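Local structure of purine nucleoside phosphorylase (Anopheles gambiae, 2P4S) at residues A[97-102]-A[189-194]; A[133-136]-A[140-143]; A[153-158]-A[162-167]; A[249-254]-A[308-313]; A[260-265]-A[360-365]. The protein catalyses the phosphate-dependent cleavage of the N-glycosidic bond of purine (deoxy)ribonucleosides in purine salvage, preferring inosine and 2'-deoxyinosine and sparing adenosine. All blocks are in the same frame, centred on the assembly; numbering follows the deposited sequence.

Interaction 1: A[97-102]-A[189-194]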
# COMPACT_ATOMS: atom_id res chain seq x y z
N GLU A 97 -3.10 -32.31 -1.22
CA GLU A 97 -1.86 -33.11 -1.36
C GLU A 97 -0.95 -32.97 -0.11
O GLU A 97 -0.50 -33.98 0.49
CB GLU A 97 -1.00 -32.67 -2.58
CG GLU A 97 -1.49 -32.92 -4.04
CD GLU A 97 -0.51 -32.28 -5.11
OE1 GLU A 97 0.75 -32.36 -4.91
OE2 GLU A 97 -0.99 -31.71 -6.15
N ILE A 98 -0.65 -31.71 0.24
CA ILE A 98 0.21 -31.41 1.38
C ILE A 98 -0.42 -31.96 2.68
O ILE A 98 0.27 -32.59 3.50
CB ILE A 98 0.52 -29.86 1.51
CG1 ILE A 98 0.97 -29.27 0.16
CG2 ILE A 98 1.49 -29.58 2.68
CD1 ILE A 98 1.17 -27.73 0.16
N ALA A 99 -1.72 -31.73 2.85
CA ALA A 99 -2.39 -32.21 4.08
C ALA A 99 -2.27 -33.75 4.18
O ALA A 99 -1.84 -34.30 5.20
CB ALA A 99 -3.88 -31.76 4.11
N THR A 100 -2.64 -34.42 3.07
CA THR A 100 -2.63 -35.90 2.96
C THR A 100 -1.23 -36.44 3.22
O THR A 100 -1.08 -37.39 4.00
CB THR A 100 -3.21 -36.40 1.62
OG1 THR A 100 -4.62 -36.14 1.60
CG2 THR A 100 -3.03 -37.91 1.48
N TYR A 101 -0.22 -35.79 2.62
CA TYR A 101 1.19 -36.11 2.85
C TYR A 101 1.53 -36.21 4.34
O TYR A 101 2.19 -37.15 4.79
CB TYR A 101 2.11 -35.08 2.18
CG TYR A 101 3.57 -35.35 2.43
CD1 TYR A 101 4.29 -36.20 1.57
CD2 TYR A 101 4.23 -34.78 3.52
CE1 TYR A 101 5.63 -36.49 1.80
CE2 TYR A 101 5.56 -35.05 3.77
CZ TYR A 101 6.27 -35.91 2.89
OH TYR A 101 7.61 -36.21 3.16
N LEU A 102 1.11 -35.21 5.09
CA LEU A 102 1.41 -35.19 6.53
C LEU A 102 0.50 -36.17 7.30
O LEU A 102 0.95 -36.84 8.22
CB LEU A 102 1.23 -33.74 7.05
CG LEU A 102 2.19 -32.68 6.45
CD1 LEU A 102 1.68 -31.24 6.64
CD2 LEU A 102 3.55 -32.86 7.07
N HIS A 189 -6.15 -26.30 8.51
CA HIS A 189 -7.58 -26.49 8.39
C HIS A 189 -7.91 -27.86 7.75
O HIS A 189 -8.72 -28.64 8.27
CB HIS A 189 -8.14 -25.33 7.55
CG HIS A 189 -9.54 -25.54 7.05
ND1 HIS A 189 -10.64 -25.58 7.88
CD2 HIS A 189 -10.02 -25.63 5.78
CE1 HIS A 189 -11.73 -25.75 7.15
NE2 HIS A 189 -11.38 -25.77 5.87
N LEU A 190 -7.29 -28.14 6.60
CA LEU A 190 -7.55 -29.38 5.88
C LEU A 190 -7.23 -30.61 6.74
O LEU A 190 -7.91 -31.61 6.67
CB LEU A 190 -6.76 -29.41 4.58
CG LEU A 190 -7.23 -28.47 3.48
CD1 LEU A 190 -6.33 -28.64 2.25
CD2 LEU A 190 -8.73 -28.69 3.14
N ILE A 191 -6.19 -30.51 7.57
CA ILE A 191 -5.87 -31.51 8.59
C ILE A 191 -6.89 -31.61 9.74
O ILE A 191 -6.89 -32.61 10.45
CB ILE A 191 -4.45 -31.22 9.13
CG1 ILE A 191 -3.40 -31.65 8.07
CG2 ILE A 191 -4.20 -31.80 10.56
CD1 ILE A 191 -2.01 -31.14 8.36
N GLY A 192 -7.74 -30.59 9.92
CA GLY A 192 -8.72 -30.56 10.98
C GLY A 192 -8.50 -29.60 12.14
O GLY A 192 -9.25 -29.66 13.09
N CYS A 193 -7.47 -28.75 12.12
CA CYS A 193 -7.36 -27.66 13.12
C CYS A 193 -8.57 -26.73 13.06
O CYS A 193 -8.94 -26.24 11.96
CB CYS A 193 -6.08 -26.84 12.96
SG CYS A 193 -4.57 -27.79 13.18
N THR A 194 -9.19 -26.50 14.23
CA THR A 194 -10.34 -25.59 14.36
C THR A 194 -9.85 -24.24 14.88
O THR A 194 -10.51 -23.22 14.74
CB THR A 194 -11.45 -26.14 15.37
OG1 THR A 194 -10.82 -26.47 16.59
CG2 THR A 194 -12.19 -27.39 14.84
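Ala99 meets Leu190 and Ile191 with its methyl group, which points from helix 92-105 toward the last turn of helix 178-191. Its CB sits 3.7 Å from CB of Leu190, so the leucine touches with the root of its side chain while the rest of the side chain packs on Tyr92, Leu95 and Gln96. The same methyl lies 4.0 Å from CG1 of Ile191. Because one helix offers no more than a methyl here, the backbones come close, with CA of Ala99 and CA of Ile191 5.7 Å apart. Helix 92-105 is thereby laid against the C-terminal end of helix 178-191 on one side of the central mixed sheet of the nucleoside phosphorylase fold. One turn further on, Leu102 and Ile191 cross at about a right angle. Their contact is made by methyl ends, CD1 of Leu102 to CD1 of Ile191 at 4.1 Å. In Ile191 the ethyl branch lies beside the backbone N (chi1 -74°), which swings CG1 and CD1 toward helix 92-105, and Phe155 of strand 152-158 packs against both Leu102 and Ile191 from the sheet. Just beyond, helix 178-191 ends in a Schellman motif: Gly192 takes a positive phi of 108° and its N bonds to O of His189 at 2.7 Å, turning the chain away toward strand 195-204.

Interaction 2: A[133-136]-A[140-143]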
# COMPACT_ATOMS: atom_id res chain seq x y z
N PHE A 133 8.71 -32.55 10.92
CA PHE A 133 8.98 -32.48 9.48
C PHE A 133 9.74 -31.22 9.10
O PHE A 133 9.17 -30.13 9.16
CB PHE A 133 7.69 -32.48 8.65
CG PHE A 133 6.81 -33.65 8.88
CD1 PHE A 133 6.85 -34.75 8.00
CD2 PHE A 133 5.91 -33.66 9.95
CE1 PHE A 133 6.00 -35.84 8.20
CE2 PHE A 133 5.07 -34.75 10.18
CZ PHE A 133 5.12 -35.85 9.30
N ASP A 134 11.01 -31.36 8.69
CA ASP A 134 11.72 -30.22 8.13
C ASP A 134 10.92 -29.67 6.97
O ASP A 134 10.37 -30.45 6.19
CB ASP A 134 13.13 -30.61 7.68
CG ASP A 134 14.07 -30.77 8.86
OD1 ASP A 134 13.58 -30.68 10.01
OD2 ASP A 134 15.29 -31.00 8.65
N TYR A 135 10.81 -28.33 6.87
CA TYR A 135 10.07 -27.69 5.76
C TYR A 135 10.58 -28.10 4.40
O TYR A 135 9.81 -28.20 3.46
CB TYR A 135 10.06 -26.15 5.84
CG TYR A 135 9.27 -25.56 7.02
CD1 TYR A 135 8.31 -26.33 7.74
CD2 TYR A 135 9.48 -24.23 7.42
CE1 TYR A 135 7.59 -25.78 8.82
CE2 TYR A 135 8.78 -23.66 8.49
CZ TYR A 135 7.85 -24.44 9.19
OH TYR A 135 7.20 -23.89 10.23
N GLU A 136 11.89 -28.32 4.30
CA GLU A 136 12.57 -28.79 3.06
C GLU A 136 11.96 -30.06 2.45
O GLU A 136 11.95 -30.22 1.23
CB GLU A 136 14.06 -29.07 3.33
CG GLU A 136 14.95 -27.82 3.48
CD GLU A 136 14.74 -26.99 4.82
OE1 GLU A 136 14.18 -27.49 5.84
OE2 GLU A 136 15.18 -25.81 4.82
N HIS A 140 5.92 -28.84 -1.73
CA HIS A 140 5.46 -27.46 -2.03
C HIS A 140 5.66 -26.46 -0.90
O HIS A 140 5.10 -25.38 -0.94
CB HIS A 140 3.97 -27.43 -2.43
CG HIS A 140 3.65 -28.36 -3.55
ND1 HIS A 140 4.14 -28.18 -4.83
CD2 HIS A 140 2.91 -29.50 -3.58
CE1 HIS A 140 3.71 -29.16 -5.60
NE2 HIS A 140 2.96 -29.97 -4.87
N PHE A 141 6.43 -26.82 0.11
CA PHE A 141 6.58 -25.95 1.25
C PHE A 141 7.71 -24.90 1.06
O PHE A 141 8.81 -25.24 0.59
CB PHE A 141 6.84 -26.77 2.50
CG PHE A 141 5.83 -26.52 3.58
CD1 PHE A 141 4.50 -26.83 3.38
CD2 PHE A 141 6.20 -26.00 4.80
CE1 PHE A 141 3.54 -26.63 4.38
CE2 PHE A 141 5.23 -25.77 5.83
CZ PHE A 141 3.91 -26.10 5.60
N PRO A 142 7.43 -23.64 1.45
CA PRO A 142 8.49 -22.65 1.53
C PRO A 142 9.45 -23.03 2.64
O PRO A 142 9.15 -23.89 3.48
CB PRO A 142 7.75 -21.35 1.90
CG PRO A 142 6.31 -21.59 1.66
CD PRO A 142 6.11 -23.09 1.82
N VAL A 143 10.60 -22.41 2.65
CA VAL A 143 11.55 -22.61 3.72
C VAL A 143 11.75 -21.30 4.49
O VAL A 143 11.63 -20.20 3.92
CB VAL A 143 12.90 -23.17 3.20
CG1 VAL A 143 12.67 -24.59 2.49
CG2 VAL A 143 13.59 -22.19 2.27
O HOH W 1 9.92 -27.59 0.72
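Tyr135 and Phe141 bring their rings together where the chain bends after strand 130-134. Phe133 and Asp134 lead up to this point within the sheet: the backbone of Phe133 hydrogen-bonds to that of Leu153 in strand 152-158, and the carboxylate of Asp134 forms a salt bridge with Arg152. Tyr135 then carries most of the contact. Its ring meets that of Phe141 obliquely, with centroids 5.3 Å apart and planes at 52°; CD1 of Tyr135 lies 3.6 Å from CD2 of Phe141, and CE2 of Phe141 lies near CD1 and CE1 of Tyr135. At the base of the tyrosine, CB approaches O of Pro142 at 3.4 Å. With CG beside the backbone N (chi1 -67°), the ring extends past Phe141 until its hydroxyl reaches the carbonyl O of Gly168, a hydrogen bond that fixes the far end of the side chain. One water lies 2.8 Å from O of Tyr135 and 2.6 Å from O of Phe141, and can bridge them. Glu136 starts away from the loop, but a bend at chi2 (72°) returns its carboxylate, so that OE2 lies 3.6 Å from CG1 of Val143. The arrangement is a bend in the connection between strands 130-134 and 152-158, and it lies behind Phe170, a phosphate-binding residue on which the Tyr135 ring packs, consistent with a place in the second shell of that site.

Interaction 3: A[153-158]-A[162-167]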
# COMPACT_ATOMS: atom_id res chain seq x y z
N LEU A 153 7.73 -28.42 10.89
CA LEU A 153 6.38 -28.67 11.31
C LEU A 153 6.39 -29.80 12.37
O LEU A 153 6.87 -30.92 12.10
CB LEU A 153 5.54 -29.01 10.08
CG LEU A 153 4.03 -28.98 10.21
CD1 LEU A 153 3.57 -27.63 10.84
CD2 LEU A 153 3.42 -29.18 8.86
N VAL A 154 5.93 -29.49 13.58
CA VAL A 154 6.03 -30.42 14.70
C VAL A 154 4.61 -30.80 15.15
O VAL A 154 3.80 -29.94 15.52
CB VAL A 154 6.86 -29.85 15.88
CG1 VAL A 154 7.22 -30.91 16.84
CG2 VAL A 154 8.14 -29.27 15.39
N PHE A 155 4.29 -32.10 15.06
CA PHE A 155 2.99 -32.59 15.55
C PHE A 155 3.34 -33.21 16.87
O PHE A 155 4.21 -34.04 16.92
CB PHE A 155 2.41 -33.65 14.61
CG PHE A 155 1.91 -33.12 13.30
CD1 PHE A 155 0.54 -32.98 13.07
CD2 PHE A 155 2.80 -32.82 12.25
CE1 PHE A 155 0.04 -32.48 11.83
CE2 PHE A 155 2.33 -32.35 11.03
CZ PHE A 155 0.92 -32.19 10.81
N GLY A 156 2.70 -32.80 17.96
CA GLY A 156 3.07 -33.31 19.29
C GLY A 156 2.01 -32.95 20.31
O GLY A 156 1.02 -32.30 19.97
N TYR A 157 2.23 -33.38 21.55
CA TYR A 157 1.36 -33.10 22.70
C TYR A 157 1.87 -31.92 23.51
O TYR A 157 3.03 -31.93 24.01
CB TYR A 157 1.20 -34.37 23.59
CG TYR A 157 0.44 -35.48 22.88
CD1 TYR A 157 -0.92 -35.57 22.99
CD2 TYR A 157 1.11 -36.43 22.07
CE1 TYR A 157 -1.66 -36.59 22.32
CE2 TYR A 157 0.39 -37.46 21.38
CZ TYR A 157 -1.00 -37.53 21.51
OH TYR A 157 -1.78 -38.52 20.87
N LEU A 158 1.03 -30.89 23.60
CA LEU A 158 1.31 -29.77 24.52
C LEU A 158 0.49 -29.95 25.84
O LEU A 158 -0.72 -29.75 25.85
CB LEU A 158 1.01 -28.42 23.86
CG LEU A 158 1.50 -27.16 24.60
CD1 LEU A 158 2.99 -27.21 24.86
CD2 LEU A 158 1.17 -25.92 23.83
N PRO A 162 -2.95 -32.65 21.69
CA PRO A 162 -2.33 -32.67 20.36
C PRO A 162 -2.42 -31.31 19.66
O PRO A 162 -3.54 -30.72 19.47
CB PRO A 162 -3.13 -33.75 19.60
CG PRO A 162 -4.39 -33.89 20.34
CD PRO A 162 -4.13 -33.53 21.76
N VAL A 163 -1.24 -30.83 19.27
CA VAL A 163 -1.08 -29.58 18.50
C VAL A 163 -0.23 -29.84 17.24
O VAL A 163 0.44 -30.88 17.11
CB VAL A 163 -0.48 -28.38 19.38
CG1 VAL A 163 -1.30 -28.13 20.65
CG2 VAL A 163 0.96 -28.65 19.78
N MET A 164 -0.34 -28.92 16.30
CA MET A 164 0.47 -28.85 15.09
C MET A 164 1.19 -27.49 15.18
O MET A 164 0.56 -26.44 15.21
CB MET A 164 -0.47 -28.81 13.91
CG MET A 164 0.19 -29.04 12.61
SD MET A 164 -1.08 -28.87 11.37
CE MET A 164 -2.47 -29.51 12.15
N CYS A 165 2.51 -27.52 15.20
CA CYS A 165 3.27 -26.37 15.51
C CYS A 165 4.28 -25.97 14.40
O CYS A 165 5.16 -26.78 14.01
CB CYS A 165 3.92 -26.66 16.85
SG CYS A 165 4.77 -25.29 17.45
N MET A 166 4.10 -24.78 13.82
CA MET A 166 5.08 -24.18 12.92
C MET A 166 6.22 -23.59 13.70
O MET A 166 6.11 -22.50 14.27
CB MET A 166 4.48 -23.13 12.03
CG MET A 166 3.83 -23.69 10.79
SD MET A 166 3.08 -22.35 9.83
CE MET A 166 4.49 -21.60 8.97
N GLN A 167 7.31 -24.32 13.76
CA GLN A 167 8.50 -23.82 14.41
C GLN A 167 9.30 -23.00 13.41
O GLN A 167 10.16 -23.52 12.67
CB GLN A 167 9.34 -24.97 14.95
CG GLN A 167 10.45 -24.49 15.86
CD GLN A 167 11.33 -25.63 16.33
OE1 GLN A 167 11.34 -26.70 15.73
NE2 GLN A 167 12.07 -25.41 17.41
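Val154 and Cys165 pair through two backbone hydrogen bonds, N of Val154 to O of Cys165 and N of Cys165 to O of Val154, both 2.8 Å long. Gly156 and Val163 form the next hydrogen-bonded pair; here the bond from N of Val163 to O of Gly156 is 2.8 Å, and the return bond from N of Gly156 to O of Val163 is longer at 3.1 Å. Between and beyond these lie the non-hydrogen-bonded pairs Leu153-Met166, Phe155-Met164 and Tyr157-Pro162, where CA-H groups face carbonyl oxygens. Strands 152-158 and 161-167 thus form an antiparallel beta hairpin.

Aromatic contact centres on Phe155 and Met164, which lie side by side. CG of Met164 stands over one face of the phenylalanine ring, 3.9 Å from its centroid, a CH-pi contact; SD follows obliquely at 4.6 Å from that centroid, a Met-aromatic contact. Apolar packing continues on the sheet face of Leu153, Phe155 and Met164 as CD1 of Leu153 meets CG of Met166 at 3.9 Å. On the face of Val154, Val163 and Cys165, CG1 of Val163 is met by CB of Leu158 at 4.0 Å.

Chemically, backbone bonds set the register, while apolar side chains suit the hairpin to burial between helix 178-191, on Phe155 and Met164, and helix 122-125, against Val154 and Cys165.

Interaction 4: A[249-254]-A[308-313]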
# COMPACT_ATOMS: atom_id res chain seq x y z
N ASN A 249 -14.85 -9.83 15.90
CA ASN A 249 -14.40 -10.90 16.79
C ASN A 249 -13.43 -11.88 16.15
O ASN A 249 -13.36 -13.04 16.54
CB ASN A 249 -15.59 -11.65 17.41
CG ASN A 249 -16.63 -10.70 18.01
OD1 ASN A 249 -16.29 -9.69 18.65
ND2 ASN A 249 -17.89 -10.99 17.76
N THR A 250 -12.65 -11.41 15.18
CA THR A 250 -11.58 -12.22 14.56
C THR A 250 -10.63 -12.71 15.62
O THR A 250 -10.26 -13.90 15.62
CB THR A 250 -10.81 -11.39 13.52
OG1 THR A 250 -11.65 -11.19 12.39
CG2 THR A 250 -9.51 -12.05 13.08
N TYR A 251 -10.19 -11.80 16.49
CA TYR A 251 -9.33 -12.19 17.61
C TYR A 251 -10.28 -12.51 18.78
O TYR A 251 -10.91 -11.62 19.34
CB TYR A 251 -8.33 -11.08 17.95
CG TYR A 251 -7.36 -10.85 16.82
CD1 TYR A 251 -6.26 -11.69 16.63
CD2 TYR A 251 -7.58 -9.82 15.91
CE1 TYR A 251 -5.39 -11.50 15.55
CE2 TYR A 251 -6.72 -9.61 14.83
CZ TYR A 251 -5.63 -10.45 14.66
OH TYR A 251 -4.78 -10.21 13.60
N ASP A 252 -10.38 -13.79 19.12
CA ASP A 252 -11.54 -14.28 19.89
C ASP A 252 -11.64 -13.63 21.29
O ASP A 252 -10.73 -13.76 22.09
CB ASP A 252 -11.53 -15.80 19.97
CG ASP A 252 -12.82 -16.35 20.56
OD1 ASP A 252 -13.86 -16.36 19.84
OD2 ASP A 252 -12.79 -16.72 21.76
N PRO A 253 -12.71 -12.86 21.55
CA PRO A 253 -12.84 -12.17 22.85
C PRO A 253 -12.74 -13.09 24.08
O PRO A 253 -12.06 -12.74 25.05
CB PRO A 253 -14.21 -11.48 22.75
CG PRO A 253 -14.37 -11.24 21.30
CD PRO A 253 -13.83 -12.51 20.65
N LYS A 254 -13.37 -14.26 24.02
CA LYS A 254 -13.33 -15.21 25.11
C LYS A 254 -11.97 -15.79 25.37
O LYS A 254 -11.61 -15.98 26.53
CB LYS A 254 -14.30 -16.35 24.87
CG LYS A 254 -15.76 -16.07 25.11
CD LYS A 254 -16.54 -17.25 24.53
CE LYS A 254 -17.92 -17.38 25.14
NZ LYS A 254 -18.52 -18.73 24.71
N HIS A 308 -2.13 -11.69 7.71
CA HIS A 308 -2.57 -12.50 6.55
C HIS A 308 -2.78 -13.96 6.90
O HIS A 308 -3.62 -14.61 6.31
CB HIS A 308 -1.56 -12.35 5.36
CG HIS A 308 -0.12 -12.42 5.78
ND1 HIS A 308 0.56 -11.33 6.28
CD2 HIS A 308 0.75 -13.46 5.82
CE1 HIS A 308 1.79 -11.70 6.61
NE2 HIS A 308 1.91 -13.00 6.38
N GLU A 309 -2.01 -14.48 7.85
CA GLU A 309 -2.31 -15.79 8.44
C GLU A 309 -3.70 -15.83 9.14
O GLU A 309 -4.49 -16.78 8.97
CB GLU A 309 -1.19 -16.17 9.44
CG GLU A 309 0.19 -16.35 8.81
CD GLU A 309 1.33 -16.07 9.79
OE1 GLU A 309 1.08 -15.84 10.99
OE2 GLU A 309 2.51 -16.09 9.36
N ILE A 310 -3.94 -14.84 10.00
CA ILE A 310 -5.24 -14.65 10.64
C ILE A 310 -6.38 -14.48 9.64
O ILE A 310 -7.42 -15.06 9.82
CB ILE A 310 -5.18 -13.44 11.65
CG1 ILE A 310 -4.17 -13.76 12.79
CG2 ILE A 310 -6.58 -13.14 12.21
CD1 ILE A 310 -4.70 -14.78 13.88
N ILE A 311 -6.20 -13.70 8.58
CA ILE A 311 -7.25 -13.51 7.59
C ILE A 311 -7.59 -14.82 6.86
O ILE A 311 -8.77 -15.15 6.60
CB ILE A 311 -6.82 -12.41 6.59
CG1 ILE A 311 -6.90 -11.03 7.25
CG2 ILE A 311 -7.64 -12.41 5.32
CD1 ILE A 311 -6.45 -9.88 6.31
N THR A 312 -6.55 -15.56 6.51
CA THR A 312 -6.74 -16.91 5.94
C THR A 312 -7.47 -17.86 6.91
O THR A 312 -8.33 -18.60 6.51
CB THR A 312 -5.37 -17.48 5.53
OG1 THR A 312 -4.74 -16.55 4.61
CG2 THR A 312 -5.53 -18.84 4.88
N ALA A 313 -7.11 -17.82 8.19
CA ALA A 313 -7.76 -18.63 9.21
C ALA A 313 -9.25 -18.31 9.31
O ALA A 313 -10.08 -19.20 9.34
CB ALA A 313 -7.11 -18.44 10.54
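Ile310 points from helix 307-315 at Thr250 and Tyr251, and its two branches divide the work. Its CG2 methyl is anti to the backbone N and faces CG2 of Thr250; the pair is modelled at 3.2 Å, too short to be taken literally. In the ethyl branch, chi1 (-63°) sets CG1 beside OH of Tyr251, 3.7 Å from it, and the turn at chi2 (-76°) brings CD1 to CE1 of the same tyrosine, also at 3.7 Å, in an oblique crossing of the two side chains.

Tyr251 does not start toward the helix, but the far end of its side chain reaches Ile310. The CG2 methyl of its own neighbour Thr250 stands 4.0 Å above one face of that ring, toward the rim, so the threonine methyl touches both Tyr251 and Ile310. The polar ends look elsewhere: OG1 of Thr250 bonds to O of Met247, and OH of Tyr251 bonds to ND1 of His220. Just after this pair, Asp252 is the N-cap of helix 253-265, its OD2 accepting from N of Leu255.

The loop before helix 253-265 thus meets helix 307-315, where Ile310 also packs on Cys320 of strand 319-329 and Ala198 of strand 195-204. Within that helix, OG1 of Thr312 donates to O of His308. Next to Ile310, Glu309 forms a salt bridge with the phosphate-binding Arg169. No hydrogen bond crosses the contact, which is mostly apolar; the buried hydroxyls of Thr250 and Tyr251 are satisfied outside it.

Interaction 5: A[260-265]-A[360-365]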
# COMPACT_ATOMS: atom_id res chain seq x y z
N LYS A 260 -6.11 -13.40 30.13
CA LYS A 260 -5.97 -12.47 31.24
C LYS A 260 -6.06 -13.19 32.60
O LYS A 260 -5.40 -12.82 33.56
CB LYS A 260 -7.01 -11.36 31.15
CG LYS A 260 -6.86 -10.42 29.95
CD LYS A 260 -8.12 -9.55 29.77
CE LYS A 260 -7.89 -8.50 28.69
NZ LYS A 260 -9.12 -7.64 28.35
N VAL A 261 -6.90 -14.22 32.67
CA VAL A 261 -7.03 -15.08 33.84
C VAL A 261 -5.77 -15.94 34.06
O VAL A 261 -5.25 -15.99 35.19
CB VAL A 261 -8.28 -15.99 33.71
CG1 VAL A 261 -8.36 -16.96 34.89
CG2 VAL A 261 -9.57 -15.13 33.61
N ILE A 262 -5.26 -16.55 32.97
CA ILE A 262 -4.01 -17.26 33.00
C ILE A 262 -2.85 -16.35 33.41
O ILE A 262 -2.01 -16.72 34.21
CB ILE A 262 -3.71 -17.92 31.58
CG1 ILE A 262 -4.76 -19.00 31.25
CG2 ILE A 262 -2.25 -18.37 31.49
CD1 ILE A 262 -5.03 -19.23 29.73
N ALA A 263 -2.81 -15.13 32.86
CA ALA A 263 -1.72 -14.20 33.20
C ALA A 263 -1.61 -14.05 34.69
O ALA A 263 -0.50 -14.09 35.24
CB ALA A 263 -1.92 -12.81 32.55
N ARG A 264 -2.74 -13.84 35.37
CA ARG A 264 -2.68 -13.72 36.83
C ARG A 264 -2.32 -15.07 37.55
O ARG A 264 -1.54 -15.06 38.52
CB ARG A 264 -3.94 -13.04 37.43
CG ARG A 264 -3.73 -12.70 38.88
CD ARG A 264 -4.72 -11.76 39.48
NE ARG A 264 -4.48 -11.68 40.91
CZ ARG A 264 -5.42 -11.41 41.81
NH1 ARG A 264 -6.71 -11.21 41.46
NH2 ARG A 264 -5.07 -11.36 43.08
N GLN A 265 -2.86 -16.20 37.08
CA GLN A 265 -2.47 -17.53 37.62
C GLN A 265 -0.96 -17.78 37.61
O GLN A 265 -0.44 -18.36 38.54
CB GLN A 265 -3.15 -18.68 36.88
CG GLN A 265 -4.69 -18.71 37.00
CD GLN A 265 -5.30 -19.69 35.97
OE1 GLN A 265 -4.60 -20.22 35.08
NE2 GLN A 265 -6.62 -19.94 36.10
N VAL A 360 1.07 -20.44 26.76
CA VAL A 360 0.45 -21.07 25.59
C VAL A 360 -0.23 -22.43 25.91
O VAL A 360 -1.30 -22.75 25.39
CB VAL A 360 1.44 -21.18 24.41
CG1 VAL A 360 0.86 -22.06 23.26
CG2 VAL A 360 1.76 -19.76 23.88
N SER A 361 0.44 -23.20 26.75
CA SER A 361 -0.04 -24.49 27.21
C SER A 361 -1.39 -24.41 27.96
O SER A 361 -2.31 -25.20 27.72
CB SER A 361 1.07 -25.09 28.08
OG SER A 361 0.67 -26.31 28.60
N ARG A 362 -1.53 -23.41 28.82
CA ARG A 362 -2.83 -23.11 29.45
C ARG A 362 -3.94 -22.64 28.52
O ARG A 362 -5.09 -23.02 28.73
CB ARG A 362 -2.64 -22.18 30.63
CG ARG A 362 -1.81 -22.84 31.67
CD ARG A 362 -1.90 -22.19 33.01
NE ARG A 362 -0.96 -22.84 33.93
CZ ARG A 362 -1.06 -22.80 35.26
NH1 ARG A 362 -2.05 -22.11 35.83
NH2 ARG A 362 -0.15 -23.42 36.01
N ILE A 363 -3.62 -21.83 27.48
CA ILE A 363 -4.63 -21.51 26.43
C ILE A 363 -5.12 -22.73 25.66
O ILE A 363 -6.32 -22.89 25.44
CB ILE A 363 -4.18 -20.39 25.43
CG1 ILE A 363 -4.47 -19.00 26.04
CG2 ILE A 363 -5.00 -20.42 24.11
CD1 ILE A 363 -3.20 -18.36 26.45
N VAL A 364 -4.20 -23.58 25.23
CA VAL A 364 -4.55 -24.79 24.48
C VAL A 364 -5.41 -25.71 25.37
O VAL A 364 -6.41 -26.32 24.91
CB VAL A 364 -3.24 -25.51 23.99
CG1 VAL A 364 -3.54 -26.93 23.49
CG2 VAL A 364 -2.56 -24.69 22.93
N LYS A 365 -5.01 -25.82 26.65
CA LYS A 365 -5.79 -26.59 27.63
C LYS A 365 -7.22 -26.05 27.76
O LYS A 365 -8.17 -26.82 27.80
CB LYS A 365 -5.05 -26.63 28.96
CG LYS A 365 -5.89 -27.12 30.18
CD LYS A 365 -5.17 -26.67 31.49
CE LYS A 365 -5.58 -27.56 32.69
NZ LYS A 365 -6.89 -27.13 33.27
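The guanidinium of Arg362 is approached at its edge by the side-chain amide of Gln265: OE1 lies almost in the guanidinium plane. NH1 of Arg362 donates to this oxygen over 3.3 Å, with 150° at the hydrogen. From the amide's side the fit is poorer, since the donor stands well above the carbonyl plane and off the lone pairs, and the two flat groups are turned 59° against each other. The long, off-axis bond suggests a modest interaction. NE of the same guanidinium forms a salt bridge with OE2 of Glu358, one turn earlier on helix 353-370, which holds the group along its own helix.

The aliphatic part of the arginine is also in use. Its chain is extended from CG to NE, and its CB lies 3.9 Å from CG1 of Ile262, while CD passes near CG2 of that isoleucine. Ile262 and Ile363 are the buried residues of the contact: with CG1 beside the backbone N, Ile262 sends CD1 onto the far helix, 3.7 Å from N of Ile363 and equally far from its CG1. The side chains of Ile262 and Ile363 cross at about a right angle.

The axes of 260-265 and 360-365 are inclined at 135°, 10.0 Å apart at closest. Away from the phosphate and nucleoside sites, the contact joins the C-terminal helix to helix 253-265. Its chemistry is graded, apolar where Ile262 is buried and polar toward the surface, at Gln265 and Arg362, where the charge of Arg362 is probably balanced mainly by Glu358.

Overall arrangement
Interactions 1, 2 and 3 form one continuous region: helix 92-105, the 133-143 turn and the 153-167 hairpin touch one another, with Leu102 packing on both Leu153 and Phe133, and N of Phe133 2.7 Å from O of Leu153 in a probable hydrogen bond. Interactions 2 and 3 lie close to the phosphate site, the side chains of Tyr135 and Met166 each about 4 Å from that of Phe170 and about 13 Å from the bound inhibitor DADMe-ImmH; interaction 4 reaches that site through the Glu309-Arg169 salt bridge. Interaction 3 also touches interaction 5, through Leu158 and Val163. Interactions 4 and 5 share helix 253-265, one at each end, their centres about 18 Å apart.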